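Local coordinates for protein CupA (Streptococcus pneumoniae, PDB 4F2E) that binds copper(I) ions through a cupredoxin-like domain and probably acts as a copper chaperone in copper resistance, at residues I39-K44 and I53-F58. Numbering follows the deposited sequence. Where two conformers were deposited one is given.
Sequences IVFDRK and IVFPDF
Phe-41 reaches across the core of the cupredoxin fold and fits its ring against Ile-53 and Phe-55. Segment 53-58 buries 64 Å² of Phe-41, and segment 39-44 buries 50 Å² of Phe-55 and 36 Å² of Ile-53. Ile-53 lies over one face of the Phe-41 ring. Its CG1 makes a CH-pi contact there, 4.0 Å from the ring centroid and displaced toward the rim. The Ile-53 branch ends in CD1, which rests 3.7 Å from Phe-41 CE2. With CG1 anti to the backbone N (chi1 -172°), this longer branch of Ile-53 is the one that meets the ring. Phe-41 CZ comes to the edge of the Phe-55 ring, close to its plane, and sits 3.7 Å from Phe-55 CE1. Phe-55 CZ lies at the edge of the Phe-41 ring, in its plane, so the rings meet edge to edge, not stacked. Ile-39 adds the last contact: its CD1 approaches the Phe-55 ring obliquely, 3.8 Å from Phe-55 CE2.

The short segments 39-43 and 53-55 run nearly antiparallel, with 158° between their directions. Their axes come no closer than 11.0 Å, too far for direct backbone pairing. They face each other as layers of a beta sandwich, and side chains bridge the gap. Strand 37-43 pairs with strands 13-20 and 69-74, whereas 52-55 pairs with 60-63 and 80-86. Leu-64 touches both Phe-41 and Ile-53, and the Phe-55 ring also meets Phe-84. A bound copper(I) ion lies about 9 Å from the side chain of Ile-53. The copper ligands are Cys-49, Cys-86, Met-88 and Met-90, so Ile-53 lies beyond the first shell.

All four touching residues are buried and apolar. The two layers are therefore joined here by dispersion, CH-pi contact and the hydrophobic effect, and the fit depends on side-chain shape.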
loop_
_atom_site.group_PDB
_atom_site.type_symbol
_atom_site.label_atom_id
_atom_site.label_comp_id
_atom_site.label_asym_id
_atom_site.label_seq_id
_atom_site.Cartn_x
_atom_site.Cartn_y
_atom_site.Cartn_z
ATOM N N ILE A 39 -4.299 1.194 3.993
ATOM C CA ILE A 39 -3.926 1.251 2.592
ATOM C C ILE A 39 -4.903 0.351 1.853
ATOM O O ILE A 39 -4.843 -0.874 1.957
ATOM C CB ILE A 39 -2.466 0.816 2.378
ATOM C CG1 ILE A 39 -1.552 1.573 3.349
ATOM C CG2 ILE A 39 -2.038 1.068 0.939
ATOM C CD1 ILE A 39 -0.113 1.104 3.344
ATOM N N VAL A 40 -5.832 0.979 1.142
ATOM C CA VAL A 40 -6.966 0.277 0.571
ATOM C C VAL A 40 -6.685 -0.105 -0.874
ATOM O O VAL A 40 -6.654 0.755 -1.757
ATOM C CB VAL A 40 -8.233 1.147 0.633
ATOM C CG1 VAL A 40 -9.443 0.356 0.157
ATOM C CG2 VAL A 40 -8.445 1.662 2.051
ATOM N N PHE A 41 -6.480 -1.396 -1.110
ATOM C CA PHE A 41 -6.210 -1.891 -2.451
ATOM C C PHE A 41 -7.497 -2.292 -3.144
ATOM O O PHE A 41 -8.209 -3.188 -2.686
ATOM C CB PHE A 41 -5.233 -3.067 -2.408
ATOM C CG PHE A 41 -3.836 -2.667 -2.040
ATOM C CD1 PHE A 41 -3.462 -2.548 -0.710
ATOM C CD2 PHE A 41 -2.899 -2.389 -3.023
ATOM C CE1 PHE A 41 -2.182 -2.168 -0.368
ATOM C CE2 PHE A 41 -1.614 -2.007 -2.684
ATOM C CZ PHE A 41 -1.254 -1.897 -1.359
ATOM N N ASP A 42 -7.793 -1.621 -4.250
ATOM C CA ASP A 42 -8.977 -1.929 -5.034
ATOM C C ASP A 42 -8.522 -2.678 -6.274
ATOM O O ASP A 42 -7.908 -2.090 -7.165
ATOM C CB ASP A 42 -9.699 -0.639 -5.416
ATOM C CG ASP A 42 -11.016 -0.891 -6.111
ATOM O OD1 ASP A 42 -11.568 -2.000 -5.957
ATOM O OD2 ASP A 42 -11.503 0.023 -6.807
ATOM N N ARG A 43 -8.805 -3.977 -6.328
ATOM C CA ARG A 43 -8.256 -4.809 -7.393
ATOM C C ARG A 43 -9.144 -4.850 -8.628
ATOM O O ARG A 43 -10.294 -5.290 -8.568
ATOM C CB ARG A 43 -7.963 -6.230 -6.913
ATOM C CG ARG A 43 -7.309 -7.056 -8.002
ATOM C CD ARG A 43 -6.943 -8.447 -7.559
ATOM N NE ARG A 43 -6.343 -9.182 -8.669
ATOM C CZ ARG A 43 -6.012 -10.466 -8.629
ATOM N NH1 ARG A 43 -6.229 -11.174 -7.531
ATOM N NH2 ARG A 43 -5.465 -11.042 -9.694
ATOM N N LYS A 44 -8.589 -4.406 -9.753
ATOM C CA LYS A 44 -9.332 -4.326 -11.003
ATOM C C LYS A 44 -8.664 -5.119 -12.125
ATOM O O LYS A 44 -9.167 -5.164 -13.245
ATOM C CB LYS A 44 -9.501 -2.865 -11.419
ATOM C CG LYS A 44 -10.311 -2.044 -10.427
ATOM C CD LYS A 44 -10.414 -0.593 -10.856
ATOM C CE LYS A 44 -11.299 0.196 -9.906
ATOM N NZ LYS A 44 -11.393 1.628 -10.302
ATOM N N ILE A 53 -0.444 -9.121 -2.239
ATOM C CA ILE A 53 0.236 -7.877 -1.904
ATOM C C ILE A 53 1.199 -8.151 -0.755
ATOM O O ILE A 53 0.865 -8.877 0.184
ATOM C CB ILE A 53 -0.762 -6.753 -1.526
ATOM C CG1 ILE A 53 -0.041 -5.410 -1.375
ATOM C CG2 ILE A 53 -1.528 -7.104 -0.250
ATOM C CD1 ILE A 53 0.611 -4.912 -2.654
ATOM N N VAL A 54 2.395 -7.578 -0.841
ATOM C CA VAL A 54 3.446 -7.815 0.143
ATOM C C VAL A 54 4.073 -6.505 0.618
ATOM O O VAL A 54 4.490 -5.680 -0.196
ATOM C CB VAL A 54 4.565 -8.718 -0.436
ATOM C CG1 VAL A 54 5.603 -9.043 0.628
ATOM C CG2 VAL A 54 3.981 -9.997 -1.008
ATOM N N PHE A 55 4.106 -6.311 1.937
ATOM C CA PHE A 55 4.872 -5.239 2.569
ATOM C C PHE A 55 5.911 -5.931 3.445
ATOM O O PHE A 55 5.646 -6.213 4.611
ATOM C CB PHE A 55 3.971 -4.355 3.438
ATOM C CG PHE A 55 3.135 -3.372 2.662
ATOM C CD1 PHE A 55 2.062 -3.802 1.898
ATOM C CD2 PHE A 55 3.406 -2.012 2.728
ATOM C CE1 PHE A 55 1.286 -2.893 1.194
ATOM C CE2 PHE A 55 2.634 -1.102 2.026
ATOM C CZ PHE A 55 1.571 -1.544 1.263
ATOM N N PRO A 56 7.104 -6.193 2.891
ATOM C CA PRO A 56 8.085 -7.041 3.579
ATOM C C PRO A 56 8.595 -6.465 4.900
ATOM O O PRO A 56 8.954 -7.235 5.791
ATOM C CB PRO A 56 9.227 -7.156 2.561
ATOM C CG PRO A 56 9.084 -5.953 1.695
ATOM C CD PRO A 56 7.609 -5.691 1.602
ATOM N N ASP A 57 8.629 -5.143 5.030
ATOM C CA ASP A 57 9.108 -4.526 6.265
ATOM C C ASP A 57 8.118 -4.664 7.410
ATOM O O ASP A 57 8.491 -4.550 8.579
ATOM C CB ASP A 57 9.436 -3.053 6.036
ATOM C CG ASP A 57 10.439 -2.855 4.930
ATOM O OD1 ASP A 57 10.050 -2.343 3.862
ATOM O OD2 ASP A 57 11.611 -3.233 5.124
ATOM N N PHE A 58 6.858 -4.910 7.073
ATOM C CA PHE A 58 5.795 -4.934 8.069
ATOM C C PHE A 58 5.212 -6.328 8.295
ATOM O O PHE A 58 4.313 -6.498 9.114
ATOM C CB PHE A 58 4.704 -3.927 7.689
ATOM C CG PHE A 58 5.191 -2.506 7.651
ATOM C CD1 PHE A 58 5.114 -1.706 8.779
ATOM C CD2 PHE A 58 5.746 -1.977 6.496
ATOM C CE1 PHE A 58 5.575 -0.401 8.757
ATOM C CE2 PHE A 58 6.208 -0.671 6.467
ATOM C CZ PHE A 58 6.117 0.118 7.600
#